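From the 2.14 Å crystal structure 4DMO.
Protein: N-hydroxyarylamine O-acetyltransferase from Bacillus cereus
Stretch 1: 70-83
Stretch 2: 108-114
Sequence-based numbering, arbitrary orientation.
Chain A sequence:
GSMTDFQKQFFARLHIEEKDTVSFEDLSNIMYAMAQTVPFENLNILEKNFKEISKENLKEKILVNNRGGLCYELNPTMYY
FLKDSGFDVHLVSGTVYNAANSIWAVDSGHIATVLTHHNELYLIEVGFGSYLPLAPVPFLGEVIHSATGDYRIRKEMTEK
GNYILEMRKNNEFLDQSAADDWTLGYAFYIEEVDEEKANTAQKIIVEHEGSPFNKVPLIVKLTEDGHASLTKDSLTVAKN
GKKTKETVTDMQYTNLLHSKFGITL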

ATOM      1  N   LEU A  70      -2.491  -2.517  -5.753  1.00 11.76           N
ATOM      2  CA  LEU A  70      -1.064  -2.268  -5.595  1.00 12.53           C
ATOM      3  C   LEU A  70      -0.831  -0.826  -5.133  1.00 12.55           C
ATOM      4  O   LEU A  70      -1.782  -0.079  -4.909  1.00 11.93           O
ATOM      5  CB  LEU A  70      -0.327  -2.550  -6.927  1.00 11.80           C
ATOM      6  CG  LEU A  70      -0.456  -4.019  -7.403  1.00 12.98           C
ATOM      7  CD1 LEU A  70       0.280  -4.301  -8.691  1.00 12.01           C
ATOM      8  CD2 LEU A  70       0.004  -5.013  -6.338  1.00  9.91           C
ATOM      9  N   CYS A  71       0.440  -0.449  -4.980  1.00 13.73           N
ATOM     10  CA  CYS A  71       0.804   0.802  -4.351  1.00  9.98           C
ATOM     11  C   CYS A  71       0.152   1.998  -5.042  1.00 14.39           C
ATOM     12  O   CYS A  71      -0.252   2.929  -4.379  1.00 14.36           O
ATOM     13  CB  CYS A  71       2.336   0.969  -4.318  1.00 12.20           C
ATOM     14  SG  CYS A  71       3.091   1.188  -5.904  1.00 17.44           S
ATOM     15  N   TYR A  72       0.062   1.960  -6.373  1.00 13.57           N
ATOM     16  CA  TYR A  72      -0.468   3.064  -7.148  1.00 13.80           C
ATOM     17  C   TYR A  72      -1.981   3.100  -7.131  1.00 16.03           C
ATOM     18  O   TYR A  72      -2.577   3.997  -7.741  1.00 14.10           O
ATOM     19  CB  TYR A  72       0.038   3.004  -8.617  1.00 21.32           C
ATOM     20  CG  TYR A  72      -0.183   1.655  -9.292  1.00 12.87           C
ATOM     21  CD1 TYR A  72       0.868   0.748  -9.449  1.00 13.36           C
ATOM     22  CD2 TYR A  72      -1.442   1.266  -9.712  1.00 10.27           C
ATOM     23  CE1 TYR A  72       0.664  -0.510 -10.046  1.00 16.48           C
ATOM     24  CE2 TYR A  72      -1.652   0.020 -10.301  1.00 14.64           C
ATOM     25  CZ  TYR A  72      -0.605  -0.853 -10.477  1.00 15.64           C
ATOM     26  OH  TYR A  72      -0.828  -2.070 -11.042  1.00  9.92           O
ATOM     27  N   GLU A  73      -2.595   2.104  -6.483  1.00 12.40           N
ATOM     28  CA  GLU A  73      -4.025   2.131  -6.207  1.00 13.61           C
ATOM     29  C   GLU A  73      -4.299   2.414  -4.716  1.00 16.56           C
ATOM     30  O   GLU A  73      -5.171   3.211  -4.386  1.00 17.34           O
ATOM     31  CB  GLU A  73      -4.692   0.813  -6.645  1.00 17.78           C
ATOM     32  CG  GLU A  73      -4.575   0.509  -8.131  1.00 15.53           C
ATOM     33  CD  GLU A  73      -4.964  -0.938  -8.490  1.00 15.73           C
ATOM     34  OE1 GLU A  73      -5.910  -1.145  -9.276  1.00 14.97           O
ATOM     35  OE2 GLU A  73      -4.334  -1.878  -7.977  1.00 18.04           O
ATOM     36  N   LEU A  74      -3.575   1.765  -3.805  1.00 14.12           N
ATOM     37  CA  LEU A  74      -3.883   1.925  -2.362  1.00 14.62           C
ATOM     38  C   LEU A  74      -3.475   3.304  -1.873  1.00 13.47           C
ATOM     39  O   LEU A  74      -4.213   3.940  -1.135  1.00 15.77           O
ATOM     40  CB  LEU A  74      -3.217   0.851  -1.491  1.00  9.03           C
ATOM     41  CG  LEU A  74      -3.579  -0.609  -1.829  1.00 14.34           C
ATOM     42  CD1 LEU A  74      -2.975  -1.659  -0.879  1.00 16.52           C
ATOM     43  CD2 LEU A  74      -5.063  -0.766  -1.862  1.00 14.67           C
ATOM     44  N   ASN A  75      -2.310   3.795  -2.281  1.00 13.63           N
ATOM     45  CA  ASN A  75      -1.887   5.090  -1.783  1.00 17.69           C
ATOM     46  C   ASN A  75      -2.693   6.269  -2.340  1.00 15.64           C
ATOM     47  O   ASN A  75      -3.042   7.190  -1.585  1.00 17.05           O
ATOM     48  CB  ASN A  75      -0.375   5.275  -1.946  1.00 13.49           C
ATOM     49  CG  ASN A  75       0.383   4.509  -0.918  1.00 14.36           C
ATOM     50  OD1 ASN A  75      -0.046   4.411   0.220  1.00 13.41           O
ATOM     51  ND2 ASN A  75       1.492   3.903  -1.318  1.00 13.68           N
ATOM     52  N   PRO A  76      -3.042   6.233  -3.638  1.00 20.85           N
ATOM     53  CA  PRO A  76      -3.969   7.280  -4.095  1.00 17.53           C
ATOM     54  C   PRO A  76      -5.346   7.168  -3.444  1.00 18.35           C
ATOM     55  O   PRO A  76      -5.962   8.192  -3.169  1.00 18.03           O
ATOM     56  CB  PRO A  76      -4.053   7.039  -5.592  1.00 18.10           C
ATOM     57  CG  PRO A  76      -2.697   6.435  -5.927  1.00 20.66           C
ATOM     58  CD  PRO A  76      -2.423   5.520  -4.762  1.00 15.82           C
ATOM     59  N   THR A  77      -5.810   5.958  -3.162  1.00 14.49           N
ATOM     60  CA  THR A  77      -7.064   5.807  -2.429  1.00 20.25           C
ATOM     61  C   THR A  77      -7.019   6.575  -1.113  1.00 19.98           C
ATOM     62  O   THR A  77      -7.965   7.260  -0.766  1.00 14.67           O
ATOM     63  CB  THR A  77      -7.390   4.321  -2.112  1.00 16.86           C
ATOM     64  OG1 THR A  77      -7.548   3.605  -3.324  1.00 13.85           O
ATOM     65  CG2 THR A  77      -8.675   4.186  -1.310  1.00 22.78           C
ATOM     66  N   MET A  78      -5.926   6.412  -0.363  1.00 20.13           N
ATOM     67  CA  MET A  78      -5.785   7.036   0.948  1.00 16.89           C
ATOM     68  C   MET A  78      -5.620   8.545   0.749  1.00 18.80           C
ATOM     69  O   MET A  78      -6.268   9.361   1.393  1.00 23.72           O
ATOM     70  CB  MET A  78      -4.600   6.427   1.698  1.00 19.38           C
ATOM     71  CG  MET A  78      -4.195   7.165   2.979  1.00 23.25           C
ATOM     72  SD  MET A  78      -5.461   7.190   4.276  1.00 23.72           S
ATOM     73  CE  MET A  78      -5.316   5.539   4.916  1.00 23.64           C
ATOM     74  N   TYR A  79      -4.783   8.901  -0.199  1.00 19.08           N
ATOM     75  CA  TYR A  79      -4.675  10.280  -0.627  1.00 21.62           C
ATOM     76  C   TYR A  79      -6.056  10.962  -0.783  1.00 25.61           C
ATOM     77  O   TYR A  79      -6.290  11.991  -0.160  1.00 27.40           O
ATOM     78  CB  TYR A  79      -3.913  10.316  -1.946  1.00 15.00           C
ATOM     79  CG  TYR A  79      -3.972  11.633  -2.661  1.00 18.46           C
ATOM     80  CD1 TYR A  79      -3.286  12.720  -2.174  1.00 21.90           C
ATOM     81  CD2 TYR A  79      -4.698  11.778  -3.847  1.00 20.35           C
ATOM     82  CE1 TYR A  79      -3.321  13.925  -2.821  1.00 24.83           C
ATOM     83  CE2 TYR A  79      -4.732  12.978  -4.508  1.00 27.72           C
ATOM     84  CZ  TYR A  79      -4.035  14.052  -3.982  1.00 24.02           C
ATOM     85  OH  TYR A  79      -4.052  15.261  -4.603  1.00 21.57           O
ATOM     86  N   TYR A  80      -6.960  10.404  -1.599  1.00 18.12           N
ATOM     87  CA  TYR A  80      -8.291  11.013  -1.797  1.00 25.81           C
ATOM     88  C   TYR A  80      -9.086  11.108  -0.511  1.00 25.23           C
ATOM     89  O   TYR A  80      -9.696  12.145  -0.235  1.00 29.99           O
ATOM     90  CB  TYR A  80      -9.135  10.276  -2.853  1.00 16.63           C
ATOM     91  CG  TYR A  80      -8.550  10.365  -4.247  1.00 20.13           C
ATOM     92  CD1 TYR A  80      -8.394  11.579  -4.890  1.00 20.58           C
ATOM     93  CD2 TYR A  80      -8.110   9.226  -4.892  1.00 14.56           C
ATOM     94  CE1 TYR A  80      -7.842  11.636  -6.135  1.00 24.42           C
ATOM     95  CE2 TYR A  80      -7.564   9.273  -6.117  1.00 20.74           C
ATOM     96  CZ  TYR A  80      -7.423  10.475  -6.747  1.00 24.15           C
ATOM     97  OH  TYR A  80      -6.866  10.509  -7.999  1.00 29.36           O
ATOM     98  N   PHE A  81      -9.043  10.064   0.301  1.00 24.49           N
ATOM     99  CA  PHE A  81      -9.713  10.121   1.581  1.00 27.37           C
ATOM    100  C   PHE A  81      -9.160  11.259   2.421  1.00 31.57           C
ATOM    101  O   PHE A  81      -9.929  11.998   3.056  1.00 28.41           O
ATOM    102  CB  PHE A  81      -9.520   8.848   2.362  1.00 24.56           C
ATOM    103  CG  PHE A  81     -10.022   8.940   3.759  1.00 22.42           C
ATOM    104  CD1 PHE A  81     -11.371   8.876   4.023  1.00 28.05           C
ATOM    105  CD2 PHE A  81      -9.151   9.130   4.808  1.00 29.69           C
ATOM    106  CE1 PHE A  81     -11.843   8.973   5.322  1.00 29.46           C
ATOM    107  CE2 PHE A  81      -9.617   9.230   6.105  1.00 24.51           C
ATOM    108  CZ  PHE A  81     -10.965   9.146   6.356  1.00 30.55           C
ATOM    109  N   LEU A  82      -7.832  11.387   2.434  1.00 30.89           N
ATOM    110  CA  LEU A  82      -7.161  12.390   3.283  1.00 36.17           C
ATOM    111  C   LEU A  82      -7.472  13.804   2.794  1.00 30.72           C
ATOM    112  O   LEU A  82      -7.694  14.703   3.595  1.00 32.54           O
ATOM    113  CB  LEU A  82      -5.639  12.161   3.333  1.00 26.68           C
ATOM    114  CG  LEU A  82      -5.212  10.902   4.099  1.00 24.71           C
ATOM    115  CD1 LEU A  82      -3.710  10.691   4.048  1.00 23.55           C
ATOM    116  CD2 LEU A  82      -5.664  10.964   5.546  1.00 25.98           C
ATOM    117  N   LYS A  83      -7.515  13.974   1.476  1.00 27.99           N
ATOM    118  CA  LYS A  83      -7.849  15.245   0.842  1.00 27.51           C
ATOM    119  C   LYS A  83      -9.266  15.711   1.198  1.00 34.39           C
ATOM    120  O   LYS A  83      -9.450  16.861   1.596  1.00 37.17           O
ATOM    121  CB  LYS A  83      -7.712  15.085  -0.671  1.00 33.27           C
ATOM    122  CG  LYS A  83      -7.465  16.339  -1.477  1.00 26.70           C
ATOM    123  CD  LYS A  83      -6.963  15.897  -2.844  1.00 36.51           C
ATOM    124  CE  LYS A  83      -7.140  16.935  -3.946  1.00 46.96           C
ATOM    125  NZ  LYS A  83      -7.461  16.251  -5.268  1.00 50.57           N
TER
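Stretch 2 108-114: SGHIATV

Stretch 2 begins as a loop at Ser108 and Gly109 and becomes an extended strand from His110 to Val114. It runs along the helix 71-83 in nearly the same direction, with 14° between the two N-to-C axes and a closest axial approach of 6.9 Å. The register is Tyr72 with Ile111, Asn75 with Ala112 and Tyr79 with Thr113.

Asn75 is the main polar link. Asn75 ND2 donates to Ile111 O at 2.9 Å, so a strand carbonyl is satisfied by a helix side chain. Asn75 OD1 accepts from water 1 at 2.9 Å. The same water accepts from Thr113 OG1 at 2.7 Å and so bridges the two side chains. Both side-chain polar atoms of Asn75 also have partners elsewhere in the structure. Thr113 OG1 lies 3.1 Å from Asn75 O, a carbonyl that already accepts from Tyr79 N at 2.8 Å within the helix.

Cys71 points toward the strand with chi1 in the p well. Cys71 SG accepts a weak hydrogen bond from Ile111 N at 3.7 Å. Ile111 therefore turns both its N and its O to helix side chains. Cys71 SG also lies 3.4 Å from Gly109 O and 3.6 Å from His110 ND1. Cys71 SG meets the His110 ring obliquely, 4.3 Å from its centroid. His110 NE2 is hydrogen-bonded elsewhere in the structure.

Apolar contacts fill in around these links. Ile111 CG1 lies 4.0 Å from Tyr72 CB, and Ile111 CG2 lies 4.2 Å from Pro76 CG. Farther along, Thr113 CG2 is 4.4 Å from Leu82 CD1 and sits at the edge of the Tyr79 ring. Pro76 N has no hydrogen to give to the preceding turn, and the helix is kinked there. Val114 points away from the helix and makes no contact with it.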

ATOM      1  N   SER A 108      10.335   4.079 -11.176  1.00 20.08           N
ATOM      2  CA  SER A 108       9.125   4.865 -10.987  1.00 17.08           C
ATOM      3  C   SER A 108       7.901   4.003 -10.879  1.00 19.61           C
ATOM      4  O   SER A 108       6.803   4.383 -11.289  1.00 18.46           O
ATOM      5  CB  SER A 108       8.991   5.885 -12.105  1.00 15.85           C
ATOM      6  OG  SER A 108      10.131   6.722 -12.125  1.00 23.91           O
ATOM      7  N   GLY A 109       8.104   2.831 -10.292  1.00 19.24           N
ATOM      8  CA  GLY A 109       7.035   1.888 -10.048  1.00 19.09           C
ATOM      9  C   GLY A 109       6.242   2.175  -8.779  1.00 20.62           C
ATOM     10  O   GLY A 109       5.181   1.595  -8.568  1.00 19.54           O
ATOM     11  N   HIS A 110       6.736   3.067  -7.928  1.00 14.72           N
ATOM     12  CA  HIS A 110       6.063   3.303  -6.666  1.00 18.34           C
ATOM     13  C   HIS A 110       5.379   4.656  -6.600  1.00 16.12           C
ATOM     14  O   HIS A 110       5.860   5.670  -7.124  1.00 16.96           O
ATOM     15  CB  HIS A 110       7.037   3.173  -5.477  1.00 20.49           C
ATOM     16  CG  HIS A 110       6.361   3.086  -4.135  1.00 19.44           C
ATOM     17  ND1 HIS A 110       5.804   1.914  -3.658  1.00 19.41           N
ATOM     18  CD2 HIS A 110       6.166   4.011  -3.156  1.00 17.07           C
ATOM     19  CE1 HIS A 110       5.302   2.119  -2.450  1.00 22.13           C
ATOM     20  NE2 HIS A 110       5.526   3.381  -2.117  1.00 16.01           N
ATOM     21  N   ILE A 111       4.254   4.668  -5.913  1.00 15.51           N
ATOM     22  CA  ILE A 111       3.557   5.901  -5.612  1.00 12.97           C
ATOM     23  C   ILE A 111       3.239   5.889  -4.150  1.00 12.41           C
ATOM     24  O   ILE A 111       2.931   4.844  -3.607  1.00 18.16           O
ATOM     25  CB  ILE A 111       2.250   6.009  -6.360  1.00 16.55           C
ATOM     26  CG1 ILE A 111       2.507   6.062  -7.856  1.00 17.18           C
ATOM     27  CG2 ILE A 111       1.437   7.214  -5.873  1.00 14.41           C
ATOM     28  CD1 ILE A 111       3.157   7.326  -8.328  1.00 21.61           C
ATOM     29  N   ALA A 112       3.307   7.047  -3.516  1.00 15.59           N
ATOM     30  CA  ALA A 112       2.999   7.185  -2.090  1.00 15.46           C
ATOM     31  C   ALA A 112       2.438   8.571  -1.838  1.00 18.03           C
ATOM     32  O   ALA A 112       2.331   9.400  -2.753  1.00 22.40           O
ATOM     33  CB  ALA A 112       4.237   6.953  -1.239  1.00 21.50           C
ATOM     34  N   THR A 113       2.095   8.818  -0.586  1.00 23.86           N
ATOM     35  CA  THR A 113       1.412  10.028  -0.185  1.00 21.61           C
ATOM     36  C   THR A 113       2.217  10.784   0.865  1.00 21.51           C
ATOM     37  O   THR A 113       2.742  10.176   1.792  1.00 29.74           O
ATOM     38  CB  THR A 113       0.054   9.653   0.443  1.00 23.38           C
ATOM     39  OG1 THR A 113      -0.723   8.882  -0.477  1.00 19.80           O
ATOM     40  CG2 THR A 113      -0.723  10.889   0.829  1.00 24.88           C
ATOM     41  N   VAL A 114       2.325  12.100   0.747  1.00 15.98           N
ATOM     42  CA  VAL A 114       2.922  12.881   1.832  1.00 28.54           C
ATOM     43  C   VAL A 114       1.879  13.853   2.392  1.00 27.56           C
ATOM     44  O   VAL A 114       1.036  14.403   1.659  1.00 26.89           O
ATOM     45  CB  VAL A 114       4.187  13.642   1.416  1.00 29.35           C
ATOM     46  CG1 VAL A 114       5.258  12.665   0.925  1.00 19.23           C
ATOM     47  CG2 VAL A 114       3.840  14.649   0.367  1.00 33.23           C
TER
HETATM   48  O   HOH W   1      -1.043   6.878   1.285  1.00 22.13           O